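Local coordinates for hypothetical membrane spanning protein (Thermus thermophilus, PDB 2VPZ) that probably forms the membrane-spanning subunit of a polysulfide reductase, binding quinones that would supply the electrons for polysulfide reduction, at residues Gly26-Val31 / Met55-Asp60; Arg47-Tyr52 / Leu167-Ala172; Asn145-Gly150 / Leu188-Thr193; Phe174-Leu179 / Leu218-Gln223. All blocks are in the same frame, centred on the assembly; numbering follows the deposited sequence.

Interaction 1 (Gly26-Val31 / Met55-Asp60)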
loop_
_atom_site.group_PDB
_atom_site.type_symbol
_atom_site.label_atom_id
_atom_site.label_comp_id
_atom_site.label_asym_id
_atom_site.label_seq_id
_atom_site.Cartn_x
_atom_site.Cartn_y
_atom_site.Cartn_z
ATOM N N GLY C 26 31.651 -19.913 27.054
ATOM C CA GLY C 26 32.297 -20.690 26.003
ATOM C C GLY C 26 33.321 -21.623 26.655
ATOM O O GLY C 26 33.317 -22.849 26.459
ATOM N N LEU C 27 34.193 -21.009 27.455
ATOM C CA LEU C 27 35.220 -21.655 28.286
ATOM C C LEU C 27 34.562 -22.665 29.227
ATOM O O LEU C 27 34.973 -23.827 29.313
ATOM C CB LEU C 27 35.930 -20.659 29.178
ATOM C CG LEU C 27 37.344 -20.260 28.769
ATOM C CD1 LEU C 27 37.897 -19.201 29.737
ATOM C CD2 LEU C 27 38.236 -21.514 28.735
ATOM N N ALA C 28 33.585 -22.184 29.980
ATOM C CA ALA C 28 32.899 -23.029 30.945
ATOM C C ALA C 28 32.400 -24.329 30.270
ATOM O O ALA C 28 32.871 -25.426 30.621
ATOM C CB ALA C 28 31.707 -22.268 31.616
ATOM N N GLY C 29 31.506 -24.187 29.288
ATOM C CA GLY C 29 30.939 -25.297 28.540
ATOM C C GLY C 29 31.876 -26.291 27.858
ATOM O O GLY C 29 31.699 -27.515 27.951
ATOM N N GLY C 30 32.879 -25.755 27.169
ATOM C CA GLY C 30 33.912 -26.546 26.522
ATOM C C GLY C 30 34.874 -27.235 27.498
ATOM O O GLY C 30 35.440 -28.280 27.174
ATOM N N VAL C 31 35.101 -26.688 28.684
ATOM C CA VAL C 31 35.977 -27.395 29.631
ATOM C C VAL C 31 35.142 -28.533 30.292
ATOM O O VAL C 31 35.675 -29.609 30.603
ATOM C CB VAL C 31 36.674 -26.421 30.684
ATOM C CG1 VAL C 31 37.232 -27.209 31.886
ATOM C CG2 VAL C 31 37.834 -25.662 29.983
ATOM N N MET C 55 34.585 -24.494 38.393
ATOM C CA MET C 55 35.033 -23.148 38.729
ATOM C C MET C 55 34.579 -22.097 37.720
ATOM O O MET C 55 34.130 -21.005 38.090
ATOM C CB MET C 55 36.557 -23.091 38.899
ATOM C CG MET C 55 37.098 -23.552 40.260
ATOM S SD MET C 55 38.903 -23.782 40.277
ATOM C CE MET C 55 39.385 -22.895 38.753
ATOM N N LEU C 56 34.722 -22.438 36.447
ATOM C CA LEU C 56 34.318 -21.585 35.334
ATOM C C LEU C 56 32.775 -21.515 35.277
ATOM O O LEU C 56 32.222 -20.520 34.810
ATOM C CB LEU C 56 34.917 -22.084 34.001
ATOM C CG LEU C 56 36.452 -21.994 33.888
ATOM C CD1 LEU C 56 36.998 -22.992 32.846
ATOM C CD2 LEU C 56 36.865 -20.551 33.561
ATOM N N ILE C 57 32.079 -22.547 35.755
ATOM C CA ILE C 57 30.614 -22.512 35.791
ATOM C C ILE C 57 30.200 -21.552 36.929
ATOM O O ILE C 57 29.268 -20.754 36.773
ATOM C CB ILE C 57 29.950 -23.926 36.033
ATOM C CG1 ILE C 57 30.170 -24.836 34.825
ATOM C CG2 ILE C 57 28.448 -23.743 36.335
ATOM C CD1 ILE C 57 29.086 -25.906 34.618
ATOM N N ALA C 58 30.906 -21.619 38.056
ATOM C CA ALA C 58 30.649 -20.734 39.195
ATOM C C ALA C 58 30.972 -19.266 38.820
ATOM O O ALA C 58 30.156 -18.361 39.062
ATOM C CB ALA C 58 31.483 -21.174 40.444
ATOM N N LEU C 59 32.140 -19.025 38.223
ATOM C CA LEU C 59 32.568 -17.698 37.776
ATOM C C LEU C 59 31.567 -17.128 36.740
ATOM O O LEU C 59 31.293 -15.926 36.730
ATOM C CB LEU C 59 34.011 -17.704 37.183
ATOM C CG LEU C 59 34.596 -16.452 36.484
ATOM C CD1 LEU C 59 34.574 -15.233 37.433
ATOM C CD2 LEU C 59 36.031 -16.722 35.963
ATOM N N ASP C 60 30.998 -17.973 35.884
ATOM C CA ASP C 60 30.028 -17.481 34.895
ATOM C C ASP C 60 28.641 -17.193 35.500
ATOM O O ASP C 60 28.003 -16.206 35.122
ATOM C CB ASP C 60 29.910 -18.397 33.659
ATOM C CG ASP C 60 29.079 -17.755 32.513
ATOM O OD1 ASP C 60 29.061 -16.497 32.447
ATOM O OD2 ASP C 60 28.480 -18.493 31.697
#
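Leu27 opens the contact by extending its CD1 methyl toward the side chain of Leu56; the two side chains cross obliquely, with Leu27 CD1 and Leu56 CD2 4.2 Å apart. The other methyl of Leu56, CD1, turns toward the carbonyl oxygen of Leu27. One residue on, Ala28 brings the two backbones together. Its CA lies 3.8 Å from Leu56 CB, and its CB rests on the backbone of Leu56, with Ala28 CB 3.7 Å from Leu56 O. That oxygen already accepts the helical hydrogen bond of Asp60 N, so the methyl packs against a carbonyl whose polar need is met within its own helix. Ala28 CB also lies 4.4 Å from Ile57 CG1, a looser contact. The pair is a worked example of antiparallel helix packing in a membrane protein: the axes of segments 26-31 and 55-60, from helices 16-41 and 46-65, make an angle of 152° and approach to 8.4 Å, a modest spacing consistent with an alanine at the crossing. The Ala28 side chain is also about 9 Å from that of His21, which binds ubiquinone-1, so this packing lies near the quinone site. Further along the helix, Val31 places CG2 beside the backbone N and anti to the carbonyl carbon (CG1 at chi1 163°). Val31 CG2 meets Leu56 CD1 at 4.0 Å, the two side chains crossing at about a right angle, while Ala160 of helix 148-166 touches Val31 as well.

Interaction 2 (Arg47-Tyr52 / Leu167-Ala172)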
loop_
_atom_site.group_PDB
_atom_site.type_symbol
_atom_site.label_atom_id
_atom_site.label_comp_id
_atom_site.label_asym_id
_atom_site.label_seq_id
_atom_site.Cartn_x
_atom_site.Cartn_y
_atom_site.Cartn_z
ATOM N N ARG C 47 39.822 -35.772 36.746
ATOM C CA ARG C 47 39.479 -35.196 38.040
ATOM C C ARG C 47 39.649 -33.691 38.238
ATOM O O ARG C 47 38.795 -33.017 38.829
ATOM C CB ARG C 47 40.197 -35.971 39.143
ATOM C CG ARG C 47 39.515 -37.267 39.557
ATOM C CD ARG C 47 38.505 -36.968 40.667
ATOM N NE ARG C 47 39.124 -36.316 41.823
ATOM C CZ ARG C 47 38.552 -36.174 43.008
ATOM N NH1 ARG C 47 37.331 -36.656 43.179
ATOM N NH2 ARG C 47 39.176 -35.572 44.017
ATOM N N ARG C 48 40.770 -33.179 37.763
ATOM C CA ARG C 48 41.060 -31.769 37.873
ATOM C C ARG C 48 40.379 -31.000 36.729
ATOM O O ARG C 48 40.113 -29.813 36.864
ATOM C CB ARG C 48 42.568 -31.512 37.876
ATOM C CG ARG C 48 43.230 -31.814 36.557
ATOM C CD ARG C 48 44.730 -31.759 36.681
ATOM N NE ARG C 48 45.287 -30.479 36.274
ATOM C CZ ARG C 48 46.076 -30.322 35.221
ATOM N NH1 ARG C 48 46.387 -31.379 34.490
ATOM N NH2 ARG C 48 46.543 -29.121 34.904
ATOM N N TYR C 49 40.092 -31.646 35.602
ATOM C CA TYR C 49 39.375 -30.920 34.554
ATOM C C TYR C 49 37.931 -30.687 35.042
ATOM O O TYR C 49 37.289 -29.699 34.689
ATOM C CB TYR C 49 39.410 -31.615 33.183
ATOM C CG TYR C 49 40.606 -31.162 32.354
ATOM C CD1 TYR C 49 41.841 -31.810 32.462
ATOM C CD2 TYR C 49 40.521 -30.036 31.533
ATOM C CE1 TYR C 49 42.964 -31.345 31.778
ATOM C CE2 TYR C 49 41.634 -29.556 30.843
ATOM C CZ TYR C 49 42.859 -30.216 30.969
ATOM O OH TYR C 49 43.965 -29.758 30.289
ATOM N N THR C 50 37.446 -31.575 35.899
ATOM C CA THR C 50 36.125 -31.442 36.461
ATOM C C THR C 50 36.104 -30.276 37.492
ATOM O O THR C 50 35.147 -29.481 37.555
ATOM C CB THR C 50 35.652 -32.793 37.093
ATOM O OG1 THR C 50 35.824 -33.842 36.147
ATOM C CG2 THR C 50 34.179 -32.709 37.532
ATOM N N LEU C 51 37.173 -30.125 38.275
ATOM C CA LEU C 51 37.240 -29.023 39.243
ATOM C C LEU C 51 37.092 -27.657 38.514
ATOM O O LEU C 51 36.305 -26.808 38.946
ATOM C CB LEU C 51 38.544 -29.013 40.091
ATOM C CG LEU C 51 38.668 -27.827 41.079
ATOM C CD1 LEU C 51 37.557 -27.877 42.167
ATOM C CD2 LEU C 51 40.060 -27.799 41.749
ATOM N N TYR C 52 37.844 -27.496 37.423
ATOM C CA TYR C 52 37.915 -26.318 36.521
ATOM C C TYR C 52 36.589 -25.955 35.817
ATOM O O TYR C 52 36.200 -24.765 35.687
ATOM C CB TYR C 52 38.948 -26.578 35.428
ATOM C CG TYR C 52 40.392 -26.840 35.777
ATOM C CD1 TYR C 52 41.241 -27.398 34.823
ATOM C CD2 TYR C 52 40.971 -26.452 37.004
ATOM C CE1 TYR C 52 42.598 -27.580 35.027
ATOM C CE2 TYR C 52 42.357 -26.631 37.250
ATOM C CZ TYR C 52 43.161 -27.203 36.247
ATOM O OH TYR C 52 44.511 -27.353 36.456
ATOM N N LEU C 167 48.086 -25.355 30.027
ATOM C CA LEU C 167 48.240 -26.204 31.215
ATOM C C LEU C 167 49.085 -27.481 30.841
ATOM O O LEU C 167 49.205 -28.435 31.620
ATOM C CB LEU C 167 46.856 -26.587 31.811
ATOM C CG LEU C 167 45.879 -25.427 32.125
ATOM C CD1 LEU C 167 44.648 -25.930 32.904
ATOM C CD2 LEU C 167 46.594 -24.325 32.929
ATOM N N LYS C 168 49.661 -27.460 29.636
ATOM C CA LYS C 168 50.520 -28.522 29.083
ATOM C C LYS C 168 49.956 -29.951 28.868
ATOM O O LYS C 168 50.720 -30.923 28.831
ATOM C CB LYS C 168 51.867 -28.567 29.851
ATOM C CG LYS C 168 52.789 -27.314 29.716
ATOM C CD LYS C 168 53.323 -27.053 28.287
ATOM C CE LYS C 168 53.973 -25.660 28.171
ATOM N NZ LYS C 168 53.915 -25.083 26.787
ATOM N N SER C 169 48.632 -30.095 28.751
ATOM C CA SER C 169 48.043 -31.416 28.472
ATOM C C SER C 169 48.485 -31.722 27.008
ATOM O O SER C 169 48.246 -30.906 26.098
ATOM C CB SER C 169 46.499 -31.403 28.625
ATOM O OG SER C 169 46.111 -31.098 29.948
ATOM N N PRO C 170 49.157 -32.899 26.762
ATOM C CA PRO C 170 49.648 -33.371 25.447
ATOM C C PRO C 170 48.639 -33.573 24.258
ATOM O O PRO C 170 48.976 -33.309 23.084
ATOM C CB PRO C 170 50.451 -34.645 25.781
ATOM C CG PRO C 170 50.529 -34.713 27.318
ATOM C CD PRO C 170 49.290 -33.960 27.774
ATOM N N TRP C 171 47.447 -34.068 24.596
ATOM C CA TRP C 171 46.272 -34.324 23.707
ATOM C C TRP C 171 45.418 -33.012 23.674
ATOM O O TRP C 171 44.751 -32.729 24.595
ATOM C CB TRP C 171 45.362 -35.383 24.318
ATOM C CG TRP C 171 44.982 -35.010 25.778
ATOM C CD1 TRP C 171 45.576 -35.479 26.918
ATOM C CD2 TRP C 171 44.012 -34.007 26.231
ATOM N NE1 TRP C 171 45.056 -34.839 28.021
ATOM C CE2 TRP C 171 44.105 -33.934 27.626
ATOM C CE3 TRP C 171 43.087 -33.153 25.573
ATOM C CZ2 TRP C 171 43.303 -33.040 28.395
ATOM C CZ3 TRP C 171 42.307 -32.259 26.314
ATOM C CH2 TRP C 171 42.422 -32.212 27.718
ATOM N N ALA C 172 45.450 -32.212 22.625
ATOM C CA ALA C 172 44.687 -30.954 22.588
ATOM C C ALA C 172 45.372 -29.990 21.596
ATOM O O ALA C 172 44.666 -29.272 20.873
ATOM C CB ALA C 172 44.596 -30.292 24.025
#
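Tyr49 and Ser169 meet through their hydroxyls, with Tyr49 OH 2.6 Å from Ser169 OG in a short hydrogen bond whose donor may be either group. The serine follows a Schellman motif, with Lys168 at positive phi, that ends helix 148-166; the bond thus ties the exit of that helix to helix 46-65. Ser169 OG lies beside its own backbone N (chi1 -62°) and at the edge of the phenol ring, in its plane. Trp171 approaches the same ring from over one face: its CZ2 is 3.8 Å from Tyr49 CE1, and CH2 stands over the face. The pair reach tip to tip with planes 59° apart, an oblique arrangement. Trp171 CG occupies the crowded position between N and the carbonyl carbon (chi1 53°), and its NE1 bonds Glu45. Glu45 also forms a salt bridge with Arg48 NH1, so one acid serves both segments. Arg48, bent at chi3, grips Tyr52 side-on: NE is 3.2 Å and NH2 3.1 Å from Tyr52 OH, with the phenol oxygen tilted out of the guanidinium plane. This double hold probably limits how far the phenol can swing. Opposed tip to tip, Tyr52 CE1 and Leu167 CD1 stand 3.4 Å apart.

Interaction 3 (Asn145-Gly150 / Leu188-Thr193)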
loop_
_atom_site.group_PDB
_atom_site.type_symbol
_atom_site.label_atom_id
_atom_site.label_comp_id
_atom_site.label_asym_id
_atom_site.label_seq_id
_atom_site.Cartn_x
_atom_site.Cartn_y
_atom_site.Cartn_z
ATOM N N ASN C 145 22.578 -14.100 11.922
ATOM C CA ASN C 145 21.959 -15.133 11.102
ATOM C C ASN C 145 22.337 -16.558 11.563
ATOM O O ASN C 145 23.006 -16.738 12.596
ATOM C CB ASN C 145 22.280 -14.898 9.600
ATOM C CG ASN C 145 23.706 -15.276 9.209
ATOM O OD1 ASN C 145 24.146 -15.051 8.078
ATOM N ND2 ASN C 145 24.438 -15.860 10.161
ATOM N N GLY C 146 21.865 -17.538 10.799
ATOM C CA GLY C 146 22.113 -18.939 11.093
ATOM C C GLY C 146 23.527 -19.376 11.459
ATOM O O GLY C 146 23.681 -20.219 12.331
ATOM N N LEU C 147 24.549 -18.806 10.821
ATOM C CA LEU C 147 25.970 -19.131 11.114
ATOM C C LEU C 147 26.374 -18.955 12.609
ATOM O O LEU C 147 27.371 -19.529 13.066
ATOM C CB LEU C 147 26.959 -18.335 10.223
ATOM C CG LEU C 147 27.882 -18.948 9.160
ATOM C CD1 LEU C 147 28.983 -17.927 8.758
ATOM C CD2 LEU C 147 28.548 -20.255 9.657
ATOM N N MET C 148 25.623 -18.120 13.339
ATOM C CA MET C 148 25.874 -17.842 14.757
ATOM C C MET C 148 25.708 -19.154 15.544
ATOM O O MET C 148 26.327 -19.355 16.601
ATOM C CB MET C 148 24.913 -16.779 15.321
ATOM C CG MET C 148 25.008 -15.386 14.677
ATOM S SD MET C 148 26.629 -14.611 14.869
ATOM C CE MET C 148 27.212 -14.573 13.146
ATOM N N ALA C 149 24.844 -20.030 15.037
ATOM C CA ALA C 149 24.628 -21.335 15.641
ATOM C C ALA C 149 25.828 -22.274 15.294
ATOM O O ALA C 149 25.965 -23.344 15.883
ATOM C CB ALA C 149 23.285 -21.959 15.175
ATOM N N GLY C 150 26.670 -21.866 14.346
ATOM C CA GLY C 150 27.843 -22.633 13.979
ATOM C C GLY C 150 29.123 -22.035 14.554
ATOM O O GLY C 150 30.018 -22.747 15.061
ATOM N N LEU C 188 35.669 -16.274 8.128
ATOM C CA LEU C 188 36.093 -15.582 6.904
ATOM C C LEU C 188 34.948 -15.573 5.850
ATOM O O LEU C 188 34.794 -14.603 5.094
ATOM C CB LEU C 188 37.363 -16.246 6.303
ATOM C CG LEU C 188 37.824 -15.714 4.920
ATOM C CD1 LEU C 188 38.506 -14.345 5.088
ATOM C CD2 LEU C 188 38.762 -16.724 4.234
ATOM N N LEU C 189 34.137 -16.630 5.817
ATOM C CA LEU C 189 33.014 -16.716 4.874
ATOM C C LEU C 189 31.737 -16.073 5.468
ATOM O O LEU C 189 30.741 -15.899 4.776
ATOM C CB LEU C 189 32.716 -18.182 4.481
ATOM C CG LEU C 189 33.893 -19.156 4.245
ATOM C CD1 LEU C 189 33.398 -20.611 4.170
ATOM C CD2 LEU C 189 34.662 -18.776 2.969
ATOM N N TYR C 190 31.775 -15.720 6.744
ATOM C CA TYR C 190 30.625 -15.103 7.394
ATOM C C TYR C 190 30.071 -13.825 6.699
ATOM O O TYR C 190 28.886 -13.795 6.336
ATOM C CB TYR C 190 30.892 -14.832 8.887
ATOM C CG TYR C 190 29.886 -13.886 9.526
ATOM C CD1 TYR C 190 28.523 -14.208 9.593
ATOM C CD2 TYR C 190 30.295 -12.650 10.042
ATOM C CE1 TYR C 190 27.584 -13.316 10.161
ATOM C CE2 TYR C 190 29.369 -11.747 10.612
ATOM C CZ TYR C 190 28.012 -12.079 10.672
ATOM O OH TYR C 190 27.110 -11.186 11.222
ATOM N N PRO C 191 30.910 -12.766 6.489
ATOM C CA PRO C 191 30.455 -11.530 5.809
ATOM C C PRO C 191 29.818 -11.714 4.413
ATOM O O PRO C 191 28.981 -10.909 3.976
ATOM C CB PRO C 191 31.707 -10.650 5.721
ATOM C CG PRO C 191 32.620 -11.174 6.798
ATOM C CD PRO C 191 32.313 -12.661 6.913
ATOM N N LEU C 192 30.249 -12.770 3.725
ATOM C CA LEU C 192 29.797 -13.108 2.354
ATOM C C LEU C 192 28.409 -13.761 2.333
ATOM O O LEU C 192 27.787 -13.977 1.279
ATOM C CB LEU C 192 30.832 -14.031 1.659
ATOM C CG LEU C 192 32.272 -13.529 1.422
ATOM C CD1 LEU C 192 33.134 -14.603 0.701
ATOM C CD2 LEU C 192 32.245 -12.211 0.607
ATOM N N THR C 193 27.935 -14.048 3.536
ATOM C CA THR C 193 26.658 -14.678 3.796
ATOM C C THR C 193 25.583 -13.615 4.146
ATOM O O THR C 193 24.402 -13.940 4.347
ATOM C CB THR C 193 26.856 -15.687 4.994
ATOM O OG1 THR C 193 26.482 -17.005 4.599
ATOM C CG2 THR C 193 26.102 -15.227 6.252
#
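Leu147 and Met148 pack closely against Tyr190, one at the root of the side chain and the other further out along the ring. Leu147 inserts its CD1 methyl beside the backbone, 3.5 Å from Tyr190 CA and 3.6 Å from Tyr190 CB, near the plane of the ring at its edge. Met148 is bent at chi2 and chi3, the latter at 113°, which brings CE obliquely up to the outer part of the ring: Met148 CE lies 3.3 Å from Tyr190 CE1 and 3.6 Å from Tyr190 CZ. Tyr190 CG is anti to its backbone N (chi1 165°), and a hydrogen bond from the hydroxyl to Leu143 O holds the far end. The contact joins two terminal turns of transmembrane helices: a type I beta turn from Asn145 to Met148, closed by Met148 N to Asn145 O at 3.1 Å, leads into helix 148-166, while a 3-10 turn, with Thr193 N bonded to Tyr190 O, follows helix 175-189. Leu242 of helix 227-245 touches both Met148 and Tyr190. The contact is looser at Asn145, which is partly exposed and comes only to about 4.0 Å, from its side-chain amide to Tyr190 CE1 at the ring edge; the placement of that amide is doubtful. Both Leu147 and Thr193 also pack on Gly146 of the second subunit.

Interaction 4 (Phe174-Leu179 / Leu218-Gln223)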
loop_
_atom_site.group_PDB
_atom_site.type_symbol
_atom_site.label_atom_id
_atom_site.label_comp_id
_atom_site.label_asym_id
_atom_site.label_seq_id
_atom_site.Cartn_x
_atom_site.Cartn_y
_atom_site.Cartn_z
ATOM N N PHE C 174 46.678 -30.756 18.857
ATOM C CA PHE C 174 46.328 -31.183 17.477
ATOM C C PHE C 174 44.806 -30.849 17.305
ATOM O O PHE C 174 44.436 -30.167 16.334
ATOM C CB PHE C 174 46.676 -32.683 17.204
ATOM C CG PHE C 174 46.063 -33.264 15.929
ATOM C CD1 PHE C 174 46.340 -32.733 14.661
ATOM C CD2 PHE C 174 45.165 -34.330 16.024
ATOM C CE1 PHE C 174 45.716 -33.258 13.500
ATOM C CE2 PHE C 174 44.535 -34.865 14.891
ATOM C CZ PHE C 174 44.809 -34.327 13.624
ATOM N N PRO C 175 43.918 -31.280 18.244
ATOM C CA PRO C 175 42.493 -30.920 18.072
ATOM C C PRO C 175 42.333 -29.360 18.057
ATOM O O PRO C 175 41.490 -28.832 17.337
ATOM C CB PRO C 175 41.769 -31.578 19.259
ATOM C CG PRO C 175 42.873 -31.984 20.234
ATOM C CD PRO C 175 44.112 -32.190 19.374
ATOM N N LEU C 176 43.149 -28.643 18.833
ATOM C CA LEU C 176 43.086 -27.169 18.842
ATOM C C LEU C 176 43.346 -26.585 17.429
ATOM O O LEU C 176 42.698 -25.621 17.042
ATOM C CB LEU C 176 44.061 -26.522 19.876
ATOM C CG LEU C 176 44.315 -24.989 19.802
ATOM C CD1 LEU C 176 43.090 -24.193 20.325
ATOM C CD2 LEU C 176 45.588 -24.604 20.599
ATOM N N ARG C 177 44.252 -27.176 16.648
ATOM C CA ARG C 177 44.563 -26.691 15.282
ATOM C C ARG C 177 43.477 -27.038 14.215
ATOM O O ARG C 177 43.248 -26.268 13.262
ATOM C CB ARG C 177 45.947 -27.181 14.826
ATOM C CG ARG C 177 47.130 -26.740 15.702
ATOM C CD ARG C 177 48.492 -27.093 15.081
ATOM N NE ARG C 177 49.543 -26.132 15.428
ATOM C CZ ARG C 177 50.716 -26.429 15.968
ATOM N NH1 ARG C 177 51.019 -27.688 16.242
ATOM N NH2 ARG C 177 51.584 -25.462 16.247
ATOM N N VAL C 178 42.837 -28.193 14.379
ATOM C CA VAL C 178 41.755 -28.663 13.502
ATOM C C VAL C 178 40.524 -27.741 13.729
ATOM O O VAL C 178 40.009 -27.124 12.794
ATOM C CB VAL C 178 41.347 -30.171 13.822
ATOM C CG1 VAL C 178 40.156 -30.610 12.952
ATOM C CG2 VAL C 178 42.549 -31.120 13.612
ATOM N N LEU C 179 40.081 -27.632 14.986
ATOM C CA LEU C 179 38.945 -26.777 15.364
ATOM C C LEU C 179 39.167 -25.262 15.162
ATOM O O LEU C 179 38.207 -24.507 14.969
ATOM C CB LEU C 179 38.508 -27.057 16.819
ATOM C CG LEU C 179 37.951 -28.470 17.031
ATOM C CD1 LEU C 179 37.581 -28.685 18.500
ATOM C CD2 LEU C 179 36.736 -28.695 16.113
ATOM N N LEU C 218 45.728 -17.110 12.941
ATOM C CA LEU C 218 46.605 -17.853 12.006
ATOM C C LEU C 218 47.939 -18.278 12.674
ATOM O O LEU C 218 48.641 -19.163 12.172
ATOM C CB LEU C 218 46.889 -17.040 10.696
ATOM C CG LEU C 218 45.779 -16.787 9.658
ATOM C CD1 LEU C 218 46.352 -16.136 8.384
ATOM C CD2 LEU C 218 45.066 -18.101 9.291
ATOM N N GLY C 219 48.259 -17.626 13.790
ATOM C CA GLY C 219 49.427 -17.915 14.593
ATOM C C GLY C 219 49.239 -19.188 15.411
ATOM O O GLY C 219 50.119 -19.608 16.181
ATOM N N THR C 220 48.070 -19.809 15.287
ATOM C CA THR C 220 47.814 -21.082 15.969
ATOM C C THR C 220 48.531 -22.249 15.179
ATOM O O THR C 220 48.708 -23.340 15.729
ATOM C CB THR C 220 46.243 -21.379 16.099
ATOM O OG1 THR C 220 45.532 -20.239 16.571
ATOM C CG2 THR C 220 45.989 -22.583 17.056
ATOM N N PHE C 221 48.976 -22.004 13.937
ATOM C CA PHE C 221 49.672 -22.983 13.050
ATOM C C PHE C 221 51.198 -22.801 12.827
ATOM O O PHE C 221 51.807 -23.543 12.043
ATOM C CB PHE C 221 48.968 -23.009 11.668
ATOM C CG PHE C 221 47.479 -23.060 11.720
ATOM C CD1 PHE C 221 46.697 -21.997 11.229
ATOM C CD2 PHE C 221 46.848 -24.158 12.283
ATOM C CE1 PHE C 221 45.303 -22.048 11.314
ATOM C CE2 PHE C 221 45.464 -24.225 12.395
ATOM C CZ PHE C 221 44.678 -23.158 11.903
ATOM N N TRP C 222 51.761 -21.829 13.542
ATOM C CA TRP C 222 53.186 -21.368 13.558
ATOM C C TRP C 222 54.122 -21.890 14.687
ATOM O O TRP C 222 54.489 -23.078 14.710
ATOM C CB TRP C 222 53.242 -19.828 13.584
ATOM C CG TRP C 222 54.659 -19.276 13.635
ATOM C CD1 TRP C 222 55.810 -19.938 13.282
ATOM C CD2 TRP C 222 55.078 -17.948 14.026
ATOM N NE1 TRP C 222 56.894 -19.115 13.421
ATOM C CE2 TRP C 222 56.483 -17.892 13.874
ATOM C CE3 TRP C 222 54.402 -16.798 14.489
ATOM C CZ2 TRP C 222 57.240 -16.723 14.161
ATOM C CZ3 TRP C 222 55.151 -15.621 14.779
ATOM C CH2 TRP C 222 56.556 -15.605 14.608
ATOM N N GLN C 223 54.524 -21.002 15.603
ATOM C CA GLN C 223 55.401 -21.326 16.757
ATOM C C GLN C 223 54.565 -21.993 17.901
ATOM O O GLN C 223 53.494 -21.496 18.282
ATOM C CB GLN C 223 56.189 -20.059 17.285
ATOM C CG GLN C 223 57.351 -20.302 18.354
ATOM C CD GLN C 223 58.790 -20.393 17.775
ATOM O OE1 GLN C 223 59.009 -20.250 16.571
ATOM N NE2 GLN C 223 59.777 -20.624 18.659
#
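Arg177 and Thr220 bring the two backbones closest, their CA atoms 6.5 Å apart, the first in the opening turn of helix 175-189 and the second in a short 3-10 segment that follows helix 210-217. The arginine carries most of the contact. Its CG lies beside the backbone N and its CD continues almost fully extended (chi2 -172°), and the bend at chi3 then sets NE facing the carbonyl of Thr220. There Arg177 NE donates a hydrogen bond to Thr220 O at 2.9 Å. The N-H...O angle is 153°, and the donor approaches in the plane of the carbonyl, while the oxygen is somewhat tilted from the guanidinium plane. A long, weak ion pair links Arg177 NH2 to Glu224, so a backbone oxygen and an acid draw on the same positive group. Phe221 turns its ring edge to the helix backbone: Phe221 CE2 is 3.1 Å from Arg177 O, with that oxygen near the ring plane, and 3.9 Å from Arg177 CB. Thr220 divides its side chain between two tasks. Its OG1 is hydrogen-bonded to Gly217 O, at the end of helix 210-217, whereas Thr220 CG2 meets Leu176 CG at 4.0 Å, the side chains crossing at about a right angle. Phe174 and Val178 pack on the second subunit. The arrangement is that of a helical-bundle end in a polytopic membrane protein, where the start of one transmembrane helix is tied to the loop leaving another.

From the N terminus, the chain first closes at interaction 1, which folds helices 16-41 and 46-65 into an antiparallel hairpin. Interaction 2 crosses it: it starts on helix 46-65 before interaction 1 has closed, and reaches the loop after helix 148-166. The two touch directly, Val31 CG1 lying 3.7 Å from Tyr49 O. Interaction 3 opens inside that long span and closes beyond it, crossing interaction 2 from the opposite side of the chain's centre and joining the start of helix 148-166 to the end of helix 175-189. Interaction 4, in series with interactions 1 and 2, crosses interaction 3; both use helix 175-189 and both touch the second subunit. Interaction 4 brings in the loop before helix 227-245.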